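Local coordinates for peptidase M16 inactive domain family protein (Pseudomonas fluorescens, PDB 3GWB) that is of unproven function but probably resembles M16 metallopeptidases, carrying an inactive peptidase-like domain, at residues A[57-69]-A[118-132]. Numbering follows the deposited sequence.
Sequences LLTNAMLNEGVAG and VVGKPTFPADSLARI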
ATOM      1  N   LEU A  57      14.898  -8.759   8.289  1.00 13.57           N
ATOM      2  CA  LEU A  57      13.684  -7.996   8.078  1.00 14.98           C
ATOM      3  C   LEU A  57      13.129  -7.477   9.403  1.00 14.49           C
ATOM      4  O   LEU A  57      12.652  -6.345   9.494  1.00 14.08           O
ATOM      5  CB  LEU A  57      12.658  -8.864   7.353  1.00 16.18           C
ATOM      6  CG  LEU A  57      11.643  -8.097   6.505  1.00 20.29           C
ATOM      7  CD1 LEU A  57      11.466  -8.798   5.157  1.00 19.72           C
ATOM      8  CD2 LEU A  57      10.325  -7.984   7.259  1.00 19.71           C
ATOM      9  N   LEU A  58      13.212  -8.302  10.438  1.00 13.31           N
ATOM     10  CA  LEU A  58      12.709  -7.907  11.745  1.00 13.59           C
ATOM     11  C   LEU A  58      13.517  -6.744  12.318  1.00 11.93           C
ATOM     12  O   LEU A  58      12.958  -5.812  12.893  1.00 12.28           O
ATOM     13  CB  LEU A  58      12.752  -9.108  12.689  1.00 15.96           C
ATOM     14  CG  LEU A  58      12.002  -9.020  14.018  1.00 19.39           C
ATOM     15  CD1 LEU A  58      10.587  -8.491  13.811  1.00 20.27           C
ATOM     16  CD2 LEU A  58      11.975 -10.417  14.648  1.00 18.47           C
ATOM     17  N   THR A  59      14.834  -6.793  12.160  1.00 12.53           N
ATOM     18  CA  THR A  59      15.679  -5.726  12.673  1.00 10.20           C
ATOM     19  C   THR A  59      15.324  -4.422  11.961  1.00 10.99           C
ATOM     20  O   THR A  59      15.165  -3.381  12.598  1.00 10.86           O
ATOM     21  CB  THR A  59      17.189  -6.026  12.455  1.00 11.55           C
ATOM     22  OG1 THR A  59      17.536  -7.258  13.095  1.00  9.44           O
ATOM     23  CG2 THR A  59      18.052  -4.913  13.059  1.00 13.49           C
ATOM     24  N   ASN A  60      15.186  -4.484  10.641  1.00 10.26           N
ATOM     25  CA  ASN A  60      14.863  -3.294   9.868  1.00 10.29           C
ATOM     26  C   ASN A  60      13.503  -2.705  10.226  1.00  9.72           C
ATOM     27  O   ASN A  60      13.315  -1.490  10.199  1.00 11.37           O
ATOM     28  CB  ASN A  60      14.921  -3.607   8.370  1.00  9.54           C
ATOM     29  CG  ASN A  60      14.655  -2.385   7.515  1.00  7.60           C
ATOM     30  OD1 ASN A  60      13.518  -2.116   7.133  1.00  7.08           O
ATOM     31  ND2 ASN A  60      15.703  -1.627   7.228  1.00  9.58           N
ATOM     32  N   ALA A  61      12.558  -3.568  10.571  1.00  9.54           N
ATOM     33  CA  ALA A  61      11.220  -3.126  10.930  1.00 11.13           C
ATOM     34  C   ALA A  61      11.186  -2.504  12.318  1.00 11.25           C
ATOM     35  O   ALA A  61      10.344  -1.650  12.595  1.00 10.01           O
ATOM     36  CB  ALA A  61      10.253  -4.306  10.877  1.00 12.47           C
HETATM   37  N   MSE A  62      12.101  -2.928  13.184  1.00  9.77           N
HETATM   38  CA  MSE A  62      12.144  -2.427  14.560  1.00 12.16           C
HETATM   39  C   MSE A  62      12.906  -1.114  14.767  1.00 13.68           C
HETATM   40  O   MSE A  62      12.868  -0.544  15.859  1.00 14.50           O
HETATM   41  CB  MSE A  62      12.737  -3.506  15.472  1.00 10.91           C
HETATM   42  CG  MSE A  62      11.866  -4.763  15.650  1.00 13.68           C
HETATM   43 SE   MSE A  62      10.520  -4.515  16.828  1.00 13.40          SE
HETATM   44  CE  MSE A  62      11.490  -4.264  18.342  1.00 15.70           C
ATOM     45  N   LEU A  63      13.582  -0.626  13.731  1.00 12.95           N
ATOM     46  CA  LEU A  63      14.364   0.602  13.843  1.00 13.26           C
ATOM     47  C   LEU A  63      13.596   1.777  14.430  1.00 12.88           C
ATOM     48  O   LEU A  63      14.023   2.367  15.424  1.00 13.07           O
ATOM     49  CB  LEU A  63      14.930   1.006  12.477  1.00 12.28           C
ATOM     50  CG  LEU A  63      15.856  -0.000  11.779  1.00 12.53           C
ATOM     51  CD1 LEU A  63      16.308   0.568  10.443  1.00  9.51           C
ATOM     52  CD2 LEU A  63      17.067  -0.301  12.657  1.00 12.41           C
ATOM     53  N   ASN A  64      12.463   2.115  13.826  1.00 10.32           N
ATOM     54  CA  ASN A  64      11.679   3.251  14.305  1.00 11.85           C
ATOM     55  C   ASN A  64      10.617   2.899  15.339  1.00 10.59           C
ATOM     56  O   ASN A  64       9.650   3.643  15.509  1.00  7.99           O
ATOM     57  CB  ASN A  64      11.026   3.976  13.126  1.00 11.85           C
ATOM     58  CG  ASN A  64       9.850   3.219  12.564  1.00 12.23           C
ATOM     59  OD1 ASN A  64       9.806   1.991  12.618  1.00 13.30           O
ATOM     60  ND2 ASN A  64       8.891   3.947  12.005  1.00 12.78           N
ATOM     61  N   GLU A  65      10.791   1.768  16.020  1.00 11.54           N
ATOM     62  CA  GLU A  65       9.855   1.344  17.056  1.00 12.96           C
ATOM     63  C   GLU A  65      10.243   1.931  18.407  1.00 14.26           C
ATOM     64  O   GLU A  65       9.490   1.809  19.373  1.00 14.29           O
ATOM     65  CB  GLU A  65       9.817  -0.183  17.175  1.00 13.35           C
ATOM     66  CG  GLU A  65       9.056  -0.878  16.068  1.00 16.33           C
ATOM     67  CD  GLU A  65       7.597  -0.449  15.994  1.00 19.89           C
ATOM     68  OE1 GLU A  65       6.945  -0.311  17.055  1.00 21.24           O
ATOM     69  OE2 GLU A  65       7.093  -0.265  14.866  1.00 20.82           O
ATOM     70  N   GLY A  66      11.421   2.552  18.477  1.00 12.21           N
ATOM     71  CA  GLY A  66      11.852   3.141  19.731  1.00 11.31           C
ATOM     72  C   GLY A  66      13.320   3.515  19.839  1.00 11.70           C
ATOM     73  O   GLY A  66      14.193   2.860  19.268  1.00 10.50           O
ATOM     74  N   VAL A  67      13.580   4.594  20.567  1.00 12.23           N
ATOM     75  CA  VAL A  67      14.939   5.059  20.828  1.00 12.96           C
ATOM     76  C   VAL A  67      14.925   5.480  22.291  1.00 15.58           C
ATOM     77  O   VAL A  67      13.868   5.475  22.923  1.00 13.15           O
ATOM     78  CB  VAL A  67      15.336   6.263  19.939  1.00 12.67           C
ATOM     79  CG1 VAL A  67      15.260   5.865  18.463  1.00  9.98           C
ATOM     80  CG2 VAL A  67      14.441   7.450  20.224  1.00  9.80           C
ATOM     81  N   ALA A  68      16.088   5.830  22.832  1.00 16.08           N
ATOM     82  CA  ALA A  68      16.188   6.242  24.229  1.00 17.63           C
ATOM     83  C   ALA A  68      15.113   7.254  24.627  1.00 16.44           C
ATOM     84  O   ALA A  68      15.059   8.364  24.091  1.00 16.47           O
ATOM     85  CB  ALA A  68      17.578   6.826  24.502  1.00 16.54           C
ATOM     86  N   GLY A  69      14.252   6.853  25.560  1.00 16.86           N
ATOM     87  CA  GLY A  69      13.202   7.734  26.049  1.00 16.70           C
ATOM     88  C   GLY A  69      12.033   8.033  25.127  1.00 19.16           C
ATOM     89  O   GLY A  69      11.207   8.891  25.446  1.00 19.03           O
ATOM     90  N   VAL A 118      17.291   6.926  15.363  1.00 13.08           N
ATOM     91  CA  VAL A 118      16.465   5.787  14.960  1.00 11.03           C
ATOM     92  C   VAL A 118      17.269   4.681  14.259  1.00 12.58           C
ATOM     93  O   VAL A 118      17.172   3.500  14.612  1.00 10.01           O
ATOM     94  CB  VAL A 118      15.297   6.255  14.037  1.00 12.11           C
ATOM     95  CG1 VAL A 118      14.683   5.070  13.298  1.00  9.73           C
ATOM     96  CG2 VAL A 118      14.221   6.946  14.876  1.00  9.02           C
ATOM     97  N   VAL A 119      18.080   5.057  13.280  1.00 10.66           N
ATOM     98  CA  VAL A 119      18.848   4.059  12.555  1.00 10.43           C
ATOM     99  C   VAL A 119      20.109   3.596  13.280  1.00  9.83           C
ATOM    100  O   VAL A 119      20.476   2.432  13.184  1.00  8.59           O
ATOM    101  CB  VAL A 119      19.221   4.575  11.145  1.00 10.27           C
ATOM    102  CG1 VAL A 119      19.899   3.477  10.337  1.00 10.35           C
ATOM    103  CG2 VAL A 119      17.964   5.065  10.430  1.00  7.33           C
ATOM    104  N   GLY A 120      20.755   4.486  14.026  1.00 10.70           N
ATOM    105  CA  GLY A 120      21.978   4.097  14.716  1.00  9.71           C
ATOM    106  C   GLY A 120      21.869   3.597  16.150  1.00 11.45           C
ATOM    107  O   GLY A 120      22.724   2.832  16.608  1.00  9.10           O
ATOM    108  N   LYS A 121      20.840   4.020  16.878  1.00 11.42           N
ATOM    109  CA  LYS A 121      20.689   3.585  18.264  1.00 12.17           C
ATOM    110  C   LYS A 121      19.278   3.123  18.617  1.00 10.46           C
ATOM    111  O   LYS A 121      18.664   3.626  19.555  1.00 10.00           O
ATOM    112  CB  LYS A 121      21.112   4.710  19.206  1.00 12.45           C
ATOM    113  CG  LYS A 121      22.562   5.166  19.014  1.00 17.96           C
ATOM    114  CD  LYS A 121      22.902   6.335  19.926  1.00 20.26           C
ATOM    115  CE  LYS A 121      24.356   6.785  19.761  1.00 24.12           C
ATOM    116  NZ  LYS A 121      24.681   7.201  18.362  1.00 23.23           N
ATOM    117  N   PRO A 122      18.737   2.164  17.861  1.00 11.49           N
ATOM    118  CA  PRO A 122      17.386   1.684  18.171  1.00 13.59           C
ATOM    119  C   PRO A 122      17.404   0.922  19.505  1.00 13.40           C
ATOM    120  O   PRO A 122      18.416   0.305  19.857  1.00 11.03           O
ATOM    121  CB  PRO A 122      17.072   0.776  16.987  1.00 13.97           C
ATOM    122  CG  PRO A 122      18.427   0.210  16.652  1.00 13.60           C
ATOM    123  CD  PRO A 122      19.310   1.432  16.717  1.00 12.67           C
ATOM    124  N   THR A 123      16.296   0.970  20.242  1.00 13.06           N
ATOM    125  CA  THR A 123      16.211   0.286  21.534  1.00 16.02           C
ATOM    126  C   THR A 123      15.478  -1.057  21.505  1.00 17.20           C
ATOM    127  O   THR A 123      15.492  -1.791  22.496  1.00 18.38           O
ATOM    128  CB  THR A 123      15.522   1.170  22.586  1.00 14.23           C
ATOM    129  OG1 THR A 123      14.241   1.583  22.090  1.00 15.99           O
ATOM    130  CG2 THR A 123      16.376   2.390  22.892  1.00 16.43           C
ATOM    131  N   PHE A 124      14.843  -1.368  20.379  1.00 16.47           N
ATOM    132  CA  PHE A 124      14.103  -2.618  20.214  1.00 16.06           C
ATOM    133  C   PHE A 124      13.217  -2.917  21.424  1.00 16.77           C
ATOM    134  O   PHE A 124      13.506  -3.826  22.207  1.00 16.89           O
ATOM    135  CB  PHE A 124      15.073  -3.785  19.996  1.00 17.25           C
ATOM    136  CG  PHE A 124      16.035  -3.573  18.859  1.00 19.64           C
ATOM    137  CD1 PHE A 124      15.591  -3.579  17.539  1.00 21.17           C
ATOM    138  CD2 PHE A 124      17.390  -3.365  19.110  1.00 19.76           C
ATOM    139  CE1 PHE A 124      16.483  -3.374  16.484  1.00 21.25           C
ATOM    140  CE2 PHE A 124      18.288  -3.158  18.063  1.00 20.13           C
ATOM    141  CZ  PHE A 124      17.835  -3.166  16.749  1.00 19.45           C
ATOM    142  N   PRO A 125      12.124  -2.156  21.593  1.00 16.26           N
ATOM    143  CA  PRO A 125      11.208  -2.361  22.721  1.00 17.67           C
ATOM    144  C   PRO A 125      10.551  -3.739  22.673  1.00 18.59           C
ATOM    145  O   PRO A 125      10.113  -4.195  21.614  1.00 15.92           O
ATOM    146  CB  PRO A 125      10.184  -1.238  22.553  1.00 15.81           C
ATOM    147  CG  PRO A 125      10.947  -0.183  21.817  1.00 17.61           C
ATOM    148  CD  PRO A 125      11.725  -0.980  20.805  1.00 14.76           C
ATOM    149  N   ALA A 126      10.477  -4.386  23.831  1.00 18.78           N
ATOM    150  CA  ALA A 126       9.900  -5.717  23.946  1.00 18.64           C
ATOM    151  C   ALA A 126       8.458  -5.811  23.461  1.00 19.24           C
ATOM    152  O   ALA A 126       8.075  -6.794  22.827  1.00 17.93           O
ATOM    153  CB  ALA A 126      10.001  -6.192  25.395  1.00 18.56           C
ATOM    154  N   ASP A 127       7.659  -4.790  23.745  1.00 20.24           N
ATOM    155  CA  ASP A 127       6.260  -4.807  23.339  1.00 21.66           C
ATOM    156  C   ASP A 127       6.086  -4.624  21.830  1.00 20.01           C
ATOM    157  O   ASP A 127       5.074  -5.035  21.262  1.00 19.47           O
ATOM    158  CB  ASP A 127       5.485  -3.732  24.102  1.00 25.52           C
ATOM    159  CG  ASP A 127       5.896  -2.323  23.712  1.00 31.03           C
ATOM    160  OD1 ASP A 127       7.112  -2.060  23.582  1.00 34.49           O
ATOM    161  OD2 ASP A 127       4.997  -1.472  23.548  1.00 33.33           O
ATOM    162  N   SER A 128       7.072  -4.012  21.181  1.00 17.44           N
ATOM    163  CA  SER A 128       7.008  -3.813  19.737  1.00 16.54           C
ATOM    164  C   SER A 128       7.383  -5.112  19.035  1.00 15.60           C
ATOM    165  O   SER A 128       6.768  -5.481  18.041  1.00 14.58           O
ATOM    166  CB  SER A 128       7.964  -2.698  19.294  1.00 18.55           C
ATOM    167  OG  SER A 128       7.521  -1.432  19.747  1.00 19.14           O
ATOM    168  N   LEU A 129       8.398  -5.801  19.556  1.00 15.17           N
ATOM    169  CA  LEU A 129       8.842  -7.062  18.965  1.00 16.61           C
ATOM    170  C   LEU A 129       7.714  -8.095  18.983  1.00 18.15           C
ATOM    171  O   LEU A 129       7.576  -8.896  18.062  1.00 17.77           O
ATOM    172  CB  LEU A 129      10.051  -7.612  19.730  1.00 17.47           C
ATOM    173  CG  LEU A 129      10.658  -8.930  19.232  1.00 19.50           C
ATOM    174  CD1 LEU A 129      11.205  -8.753  17.817  1.00 20.27           C
ATOM    175  CD2 LEU A 129      11.756  -9.375  20.185  1.00 18.66           C
ATOM    176  N   ALA A 130       6.915  -8.076  20.043  1.00 17.07           N
ATOM    177  CA  ALA A 130       5.807  -9.005  20.174  1.00 18.25           C
ATOM    178  C   ALA A 130       4.738  -8.629  19.154  1.00 17.96           C
ATOM    179  O   ALA A 130       4.141  -9.494  18.521  1.00 19.04           O
ATOM    180  CB  ALA A 130       5.242  -8.940  21.590  1.00 17.57           C
ATOM    181  N   ARG A 131       4.511  -7.332  18.986  1.00 18.29           N
ATOM    182  CA  ARG A 131       3.509  -6.859  18.040  1.00 18.56           C
ATOM    183  C   ARG A 131       3.901  -7.204  16.604  1.00 19.56           C
ATOM    184  O   ARG A 131       3.063  -7.635  15.814  1.00 17.68           O
ATOM    185  CB  ARG A 131       3.332  -5.347  18.165  1.00 21.05           C
ATOM    186  CG  ARG A 131       2.064  -4.831  17.522  1.00 25.57           C
ATOM    187  CD  ARG A 131       2.056  -3.314  17.424  1.00 29.32           C
ATOM    188  NE  ARG A 131       2.870  -2.834  16.309  1.00 31.41           N
ATOM    189  CZ  ARG A 131       3.964  -2.086  16.436  1.00 34.29           C
ATOM    190  NH1 ARG A 131       4.394  -1.723  17.643  1.00 32.98           N
ATOM    191  NH2 ARG A 131       4.625  -1.695  15.351  1.00 32.53           N
ATOM    192  N   ILE A 132       5.175  -7.008  16.274  1.00 19.38           N
ATOM    193  CA  ILE A 132       5.669  -7.297  14.930  1.00 20.88           C
ATOM    194  C   ILE A 132       5.655  -8.790  14.634  1.00 20.63           C
ATOM    195  O   ILE A 132       5.238  -9.202  13.549  1.00 20.71           O
ATOM    196  CB  ILE A 132       7.109  -6.762  14.726  1.00 22.74           C
ATOM    197  CG1 ILE A 132       7.150  -5.263  15.029  1.00 25.65           C
ATOM    198  CG2 ILE A 132       7.559  -6.992  13.287  1.00 22.45           C
ATOM    199  CD1 ILE A 132       6.197  -4.446  14.199  1.00 26.20           C
TER
HETATM  200  O   HOH W   1      13.811   0.187  18.163  1.00 15.93           O
HETATM  201  O   HOH W   2       7.452   1.380  21.041  1.00 25.43           O
HETATM  202  O   HOH W   3      12.236   3.053  23.529  1.00 25.83           O
HETATM  203  O   HOH W   4      18.532   5.473  21.558  1.00 10.56           O
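Arg131 grips Glu65 end-on with two nitrogens, NH1 reaching OE1 at 3.0 Å and NH2 reaching OE2 at 2.9 Å. The carboxylate lies at the edge of the guanidinium, but the two planes are turned 50° apart, and both oxygens are met from above the carboxylate plane. The bend of the Glu65 chain at chi2 folds the acid back toward helix 126-143, where Ser128 OG donates to OE1 at 3.0 Å from its anti side. OE1 thus takes bonds from both Ser128 OG and Arg131 NH1, and a weak one from NH2, and a water joins Ser128 OG to the Glu65 carbonyl. Farther along, Thr123 N donates a nearly straight bond to Gly66 O (3.0 Å, 167°). A second water donates to Met62 O and Gly66 O and accepts from Phe124 N, tying the turn at Met62 and Gly66 to the loop before helix 126-143. Pro125 presses CG against Glu65 O and Gly66 CA.

Selenomethionine Met62 is buried beside these bonds. Bends at chi2 and chi3 curl it so that CE comes close to Pro125 O and Leu129 CB, while SE meets Ile132 CG1 at 3.9 Å. Met62 CB abuts the edge of the Phe124 ring at CD1 (3.5 Å). Pro122 CB lies above one face of that ring, offset toward its rim. Beyond it, Leu58 sends CD1 tightly against Ile132 CG2 and CD2 against Leu129 CD1. At the other end Val67 CG1 packs on Val118, whose side chain also touches Ile75 and Phe86. The axes of segments 57-62 and 126-132 pass 10.7 Å apart, their directions 126° apart, a helix-on-helix layer within the N-terminal alpha/beta half, whose mixed six-stranded sheet and flanking helices are consistent with the M16 peptidase fold.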